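Local coordinates for protein flavin-dependent monooxygenase, oxygenase subunit HsaA (Rhodococcus sp., PDB 2RFQ) that uses reduced flavin and molecular oxygen to hydroxylate a phenolic secosteroid to its catechol during cholesterol breakdown, acting as the oxygenase of a two-component monooxygenase, at residues N351-P354 against L355-F358; W182-V185 against G186-T190. All blocks are in the same frame, centred on the assembly; numbering follows the deposited sequence.

Interaction 1: N351-P354 against L355-F358; sequences NGTP and LQRF. With 1PS (3-pyridinium-1-ylpropane-1-sulfonate), chain E.
Q356, in the first turn of a helix, doubles back on the loop before it: NE2 donates to T353 O at 2.9 Å, in the carbonyl plane and on a lone pair, although the oxygen sits out of the plane of the Q356 amide. Two features of the chain bring this about: CG lies between the backbone N and the carbonyl carbon (chi1 54°), and the chain bends at chi2 (88°). A water joins NE2 to G352 N, and another links OE1 to N351 OD1, so both ends of the amide reach the loop; OE1 also meets R360 NE. N351 itself is hydrogen-bonded through ND2 to N183 of the second subunit. With alanine in place of Q356, T353 O would probably lose its amide donor, and the two water bridges to G352 N and N351 OD1 would lose their far end.

T353 is the N-cap residue, yet OG1 makes no capping bond; it is hydrogen-bonded to A350 O, and one water spans from OG1 (2.7 Å) to Q356 N (2.9 Å). The amide L355 N is turned instead to the sulfonate of 1PS, donating to O3 at 3.0 Å, while T353 CG2 lies 3.8 Å from pyridinium atom C2. R357 folds its guanidinium back against the loop: T353 O lies over one face, and NH2 makes a weak bond to G352 O (3.1 Å). Its stronger partners are Q28 and, through a salt bridge, E31. F358 N closes the first helical turn on P354 O at 3.0 Å. Around this start of helix 354-365, L355 and F358 pack on helix 233-266, and Q356 touches F341 of helix 316-344.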
ATOM      1  N   ASN A 351      24.748  10.846  -9.469  1.00  8.84           N
ATOM      2  CA  ASN A 351      24.386  11.490 -10.734  1.00  9.53           C
ATOM      3  C   ASN A 351      24.982  10.712 -11.904  1.00  9.96           C
ATOM      4  O   ASN A 351      26.065  10.116 -11.792  1.00 10.24           O
ATOM      5  CB  ASN A 351      24.843  12.958 -10.782  1.00  9.78           C
ATOM      6  CG  ASN A 351      24.025  13.845  -9.867  1.00 11.25           C
ATOM      7  OD1 ASN A 351      22.862  13.541  -9.563  1.00 13.80           O
ATOM      8  ND2 ASN A 351      24.627  14.932  -9.403  1.00 16.19           N
ATOM      9  N   GLY A 352      24.254  10.716 -13.015  1.00 11.15           N
ATOM     10  CA  GLY A 352      24.723  10.075 -14.236  1.00 11.61           C
ATOM     11  C   GLY A 352      24.503   8.574 -14.338  1.00 11.98           C
ATOM     12  O   GLY A 352      24.878   7.962 -15.350  1.00 13.00           O
ATOM     13  N   THR A 353      23.931   7.969 -13.298  1.00 10.26           N
ATOM     14  CA  THR A 353      23.681   6.522 -13.282  1.00  9.55           C
ATOM     15  C   THR A 353      22.228   6.207 -13.710  1.00  9.61           C
ATOM     16  O   THR A 353      21.324   7.051 -13.563  1.00  9.35           O
ATOM     17  CB  THR A 353      24.024   5.889 -11.933  1.00  9.44           C
ATOM     18  OG1 THR A 353      23.193   6.444 -10.911  1.00  9.05           O
ATOM     19  CG2 THR A 353      25.540   6.103 -11.604  1.00 10.42           C
ATOM     20  N   PRO A 354      22.011   5.024 -14.319  1.00  9.41           N
ATOM     21  CA  PRO A 354      20.699   4.775 -14.928  1.00  8.35           C
ATOM     22  C   PRO A 354      19.472   4.736 -14.004  1.00  8.17           C
ATOM     23  O   PRO A 354      18.425   5.278 -14.369  1.00  7.47           O
ATOM     24  CB  PRO A 354      20.884   3.424 -15.653  1.00  9.32           C
ATOM     25  CG  PRO A 354      22.356   3.271 -15.845  1.00 10.77           C
ATOM     26  CD  PRO A 354      22.981   3.959 -14.639  1.00  9.96           C
ATOM     27  N   LEU A 355      19.577   4.138 -12.822  1.00  6.87           N
ATOM     28  CA  LEU A 355      18.342   3.862 -12.085  1.00  7.21           C
ATOM     29  C   LEU A 355      17.671   5.153 -11.586  1.00  6.98           C
ATOM     30  O   LEU A 355      16.415   5.291 -11.698  1.00  8.16           O
ATOM     31  CB  LEU A 355      18.588   2.863 -10.969  1.00  8.00           C
ATOM     32  CG  LEU A 355      17.429   2.485 -10.060  1.00  7.53           C
ATOM     33  CD1 LEU A 355      16.268   1.838 -10.841  1.00  8.37           C
ATOM     34  CD2 LEU A 355      17.941   1.497  -8.985  1.00  7.60           C
ATOM     35  N   GLN A 356      18.461   6.087 -11.034  1.00  7.31           N
ATOM     36  CA  GLN A 356      17.887   7.365 -10.578  1.00  6.70           C
ATOM     37  C   GLN A 356      17.286   8.143 -11.764  1.00  6.84           C
ATOM     38  O   GLN A 356      16.326   8.899 -11.584  1.00  6.99           O
ATOM     39  CB  GLN A 356      18.888   8.226  -9.803  1.00  7.14           C
ATOM     40  CG  GLN A 356      20.190   8.496 -10.542  1.00  7.81           C
ATOM     41  CD  GLN A 356      20.140   9.748 -11.434  1.00  9.99           C
ATOM     42  OE1 GLN A 356      19.500  10.745 -11.093  1.00  8.56           O
ATOM     43  NE2 GLN A 356      20.880   9.715 -12.563  1.00  9.24           N
ATOM     44  N   ARG A 357      17.873   7.971 -12.955  1.00  6.32           N
ATOM     45  CA  ARG A 357      17.319   8.622 -14.159  1.00  6.38           C
ATOM     46  C   ARG A 357      15.960   8.039 -14.542  1.00  6.87           C
ATOM     47  O   ARG A 357      15.026   8.794 -14.815  1.00  6.91           O
ATOM     48  CB  ARG A 357      18.295   8.529 -15.334  1.00  6.53           C
ATOM     49  CG  ARG A 357      17.945   9.527 -16.436  1.00  6.92           C
ATOM     50  CD  ARG A 357      18.825   9.317 -17.636  1.00  8.27           C
ATOM     51  NE  ARG A 357      20.221   9.590 -17.312  1.00 10.07           N
ATOM     52  CZ  ARG A 357      21.178   8.671 -17.242  1.00  9.98           C
ATOM     53  NH1 ARG A 357      20.911   7.395 -17.495  1.00  9.42           N
ATOM     54  NH2 ARG A 357      22.421   9.045 -16.938  1.00 10.21           N
ATOM     55  N   PHE A 358      15.843   6.702 -14.591  1.00  6.50           N
ATOM     56  CA  PHE A 358      14.548   6.086 -14.885  1.00  6.29           C
ATOM     57  C   PHE A 358      13.516   6.513 -13.857  1.00  7.09           C
ATOM     58  O   PHE A 358      12.348   6.721 -14.188  1.00  7.39           O
ATOM     59  CB  PHE A 358      14.685   4.572 -14.861  1.00  6.28           C
ATOM     60  CG  PHE A 358      15.378   3.991 -16.089  1.00  6.87           C
ATOM     61  CD1 PHE A 358      14.873   4.216 -17.386  1.00  9.21           C
ATOM     62  CD2 PHE A 358      16.497   3.167 -15.933  1.00  6.77           C
ATOM     63  CE1 PHE A 358      15.495   3.633 -18.507  1.00  8.53           C
ATOM     64  CE2 PHE A 358      17.146   2.600 -17.044  1.00  7.86           C
ATOM     65  CZ  PHE A 358      16.626   2.819 -18.336  1.00  7.52           C
TER
HETATM   66  N1  1PS E 392      26.300   2.815  -9.581  1.00 33.19           N
HETATM   67  C1  1PS E 392      26.625   3.859  -8.780  1.00 33.64           C
HETATM   68  C2  1PS E 392      27.790   4.596  -9.007  1.00 34.01           C
HETATM   69  C3  1PS E 392      27.094   2.452 -10.609  1.00 33.84           C
HETATM   70  C4  1PS E 392      28.275   3.152 -10.878  1.00 34.70           C
HETATM   71  C5  1PS E 392      28.622   4.238 -10.068  1.00 33.90           C
HETATM   72  C6  1PS E 392      25.069   2.043  -9.328  1.00 32.18           C
HETATM   73  C7  1PS E 392      23.812   2.848  -9.658  1.00 28.26           C
HETATM   74  C8  1PS E 392      22.556   1.982  -9.557  1.00 27.58           C
HETATM   75  S1  1PS E 392      22.167   1.247 -11.018  1.00 29.07           S
HETATM   76  O1  1PS E 392      21.106   0.261 -10.676  1.00 23.44           O
HETATM   77  O2  1PS E 392      23.329   0.523 -11.601  1.00 28.85           O
HETATM   78  O3  1PS E 392      21.753   2.304 -11.993  1.00 22.05           O
HETATM   79  O   HOH W   1      20.600  13.338 -10.784  1.00 15.59           O
HETATM   80  O   HOH W   2      23.650   6.380 -17.569  1.00 17.61           O
HETATM   81  O   HOH W   3      21.748  11.910 -13.848  1.00 18.41           O
HETATM   82  O   HOH W   4      20.952   5.266  -9.914  1.00  5.83           O
HETATM   83  O   HOH W   5      18.408   5.792 -17.526  1.00  7.54           O

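Interaction 2: W182-V185 against G186-T190; sequences WNVV and GLRGT
From V185 into G186 the chain turns through a loop of the acyl-CoA dehydrogenase-like fold, between strands 177-179 and 193-198. Its backbone runs extended at V184, enters the left-handed helical region at L187 (phi/psi 52/34°), and then winds into the short 3-10 segment 188-190, where T190 N bonds to L187 O.

That carbonyl oxygen is the hub of the turn, accepting three hydrogen bonds. One comes from T190 OG1, at 2.8 Å and in the carbonyl plane; the same hydroxyl also pairs with S192 OG. Another comes across the contact from W182 NE1, 2.9 Å from L187 O. The oxygen lies in the indole plane, but the donor stands off the carbonyl plane, so the ring meets the turn with its edge. Having CG of W182 anti to the backbone N (chi1 -169°) places the indole against the turn, with NE1 toward L187 O, and its rings also meet W141, a probable FMN-binding residue by similarity, at a steep angle.

R188, extended from CG to NE, runs back along the loop. NE donates to V184 O at 2.7 Å, nearly straight and in both the carbonyl and guanidinium planes, while V185 O lies over one guanidinium face. V184 O, inside a buried contact, thus has a charged donor; it also receives a weak bond from N351 ND2 of the second subunit. Between these two grips sits the V184 side chain: CG2 lies 3.4 Å above the indole plane of W182, offset toward its rim, and 3.1 Å from G186 O.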
ATOM      1  N   TRP A 182      12.182  24.260 -21.524  1.00 12.01           N
ATOM      2  CA  TRP A 182      12.114  22.943 -20.858  1.00 11.83           C
ATOM      3  C   TRP A 182      13.132  22.825 -19.720  1.00 11.34           C
ATOM      4  O   TRP A 182      14.332  22.676 -19.948  1.00 12.68           O
ATOM      5  CB  TRP A 182      12.319  21.862 -21.911  1.00 10.78           C
ATOM      6  CG  TRP A 182      12.031  20.479 -21.463  1.00 11.43           C
ATOM      7  CD1 TRP A 182      12.888  19.419 -21.494  1.00 11.24           C
ATOM      8  CD2 TRP A 182      10.780  19.984 -20.973  1.00 11.33           C
ATOM      9  NE1 TRP A 182      12.256  18.282 -21.040  1.00  9.00           N
ATOM     10  CE2 TRP A 182      10.957  18.601 -20.713  1.00  9.19           C
ATOM     11  CE3 TRP A 182       9.525  20.575 -20.722  1.00 10.95           C
ATOM     12  CZ2 TRP A 182       9.935  17.797 -20.218  1.00 10.68           C
ATOM     13  CZ3 TRP A 182       8.502  19.769 -20.220  1.00 10.69           C
ATOM     14  CH2 TRP A 182       8.714  18.392 -19.991  1.00 11.14           C
ATOM     15  N   ASN A 183      12.641  22.894 -18.480  1.00 11.64           N
ATOM     16  CA  ASN A 183      13.497  23.008 -17.309  1.00 11.27           C
ATOM     17  C   ASN A 183      12.886  22.233 -16.138  1.00 10.45           C
ATOM     18  O   ASN A 183      12.305  22.817 -15.204  1.00 10.51           O
ATOM     19  CB  ASN A 183      13.627  24.498 -16.962  1.00 11.54           C
ATOM     20  CG  ASN A 183      14.640  24.752 -15.893  1.00 14.18           C
ATOM     21  OD1 ASN A 183      15.531  23.944 -15.660  1.00 14.98           O
ATOM     22  ND2 ASN A 183      14.503  25.893 -15.210  1.00 19.20           N
ATOM     23  N   VAL A 184      13.017  20.906 -16.219  1.00  9.29           N
ATOM     24  CA  VAL A 184      12.246  20.002 -15.348  1.00  9.25           C
ATOM     25  C   VAL A 184      13.099  18.926 -14.678  1.00  8.86           C
ATOM     26  O   VAL A 184      14.252  18.688 -15.061  1.00  9.58           O
ATOM     27  CB  VAL A 184      11.117  19.320 -16.143  1.00 10.00           C
ATOM     28  CG1 VAL A 184      10.062  20.356 -16.547  1.00 10.63           C
ATOM     29  CG2 VAL A 184      11.692  18.652 -17.363  1.00 10.88           C
ATOM     30  N   VAL A 185      12.514  18.254 -13.687  1.00  8.19           N
ATOM     31  CA  VAL A 185      13.276  17.304 -12.854  1.00  7.96           C
ATOM     32  C   VAL A 185      13.489  15.923 -13.528  1.00  8.12           C
ATOM     33  O   VAL A 185      14.383  15.158 -13.164  1.00  8.38           O
ATOM     34  CB  VAL A 185      12.573  17.122 -11.477  1.00  8.70           C
ATOM     35  CG1 VAL A 185      11.218  16.398 -11.659  1.00  9.03           C
ATOM     36  CG2 VAL A 185      13.473  16.387 -10.434  1.00  8.38           C
ATOM     37  N   GLY A 186      12.652  15.615 -14.502  1.00  8.00           N
ATOM     38  CA  GLY A 186      12.790  14.355 -15.272  1.00  8.07           C
ATOM     39  C   GLY A 186      12.316  14.519 -16.702  1.00  7.18           C
ATOM     40  O   GLY A 186      11.684  15.526 -17.062  1.00  6.89           O
ATOM     41  N   LEU A 187      12.587  13.497 -17.520  1.00  6.75           N
ATOM     42  CA  LEU A 187      12.360  13.585 -18.979  1.00  6.45           C
ATOM     43  C   LEU A 187      13.033  14.843 -19.551  1.00  7.32           C
ATOM     44  O   LEU A 187      12.567  15.440 -20.526  1.00  7.97           O
ATOM     45  CB  LEU A 187      10.852  13.550 -19.341  1.00  7.34           C
ATOM     46  CG  LEU A 187      10.196  12.166 -19.163  1.00  7.66           C
ATOM     47  CD1 LEU A 187       8.669  12.310 -19.467  1.00  7.94           C
ATOM     48  CD2 LEU A 187      10.880  11.120 -20.084  1.00  9.65           C
ATOM     49  N   ARG A 188      14.166  15.209 -18.961  1.00  8.21           N
ATOM     50  CA  ARG A 188      14.914  16.404 -19.400  1.00  8.27           C
ATOM     51  C   ARG A 188      15.293  16.305 -20.884  1.00  8.05           C
ATOM     52  O   ARG A 188      15.206  17.286 -21.640  1.00  9.42           O
ATOM     53  CB  ARG A 188      16.170  16.577 -18.549  1.00  9.57           C
ATOM     54  CG  ARG A 188      15.814  16.962 -17.143  1.00  9.13           C
ATOM     55  CD  ARG A 188      17.051  16.986 -16.232  1.00 14.26           C
ATOM     56  NE  ARG A 188      16.724  17.615 -14.964  1.00 20.51           N
ATOM     57  CZ  ARG A 188      17.455  17.510 -13.856  1.00 24.77           C
ATOM     58  NH1 ARG A 188      18.556  16.742 -13.833  1.00 22.20           N
ATOM     59  NH2 ARG A 188      17.078  18.175 -12.765  1.00 26.59           N
ATOM     60  N   GLY A 189      15.670  15.105 -21.315  1.00  7.44           N
ATOM     61  CA  GLY A 189      16.096  14.895 -22.704  1.00  7.94           C
ATOM     62  C   GLY A 189      15.013  15.080 -23.756  1.00  8.71           C
ATOM     63  O   GLY A 189      15.324  15.166 -24.942  1.00  9.41           O
ATOM     64  N   THR A 190      13.735  15.124 -23.338  1.00  7.57           N
ATOM     65  CA  THR A 190      12.662  15.150 -24.325  1.00  8.01           C
ATOM     66  C   THR A 190      12.562  16.479 -25.079  1.00  8.61           C
ATOM     67  O   THR A 190      11.965  16.516 -26.154  1.00 10.06           O
ATOM     68  CB  THR A 190      11.277  14.776 -23.717  1.00  7.25           C
ATOM     69  OG1 THR A 190      10.910  15.753 -22.731  1.00  8.16           O
ATOM     70  CG2 THR A 190      11.357  13.372 -23.083  1.00  7.72           C
TER

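Within one chain, interactions 1 and 2 do not touch: their centres lie 13 Å apart and their nearest atoms about 6 Å. R360 nevertheless spans them, pairing through NE with Q356 OE1 and through NH1 with V185 O. Across the subunit interface the two meet directly, since N351 bonds to N183 of the second subunit and V185 of the second subunit packs on Q356. Their ligand relations differ. T353, P354 and L355 of interaction 1 line the 1PS pocket, whereas the side chain of W182 is about 13 Å from a bound 1PS; residues 182-190 instead approach the inferred FMN site, with the T190 side chain about 4 Å from that of W84.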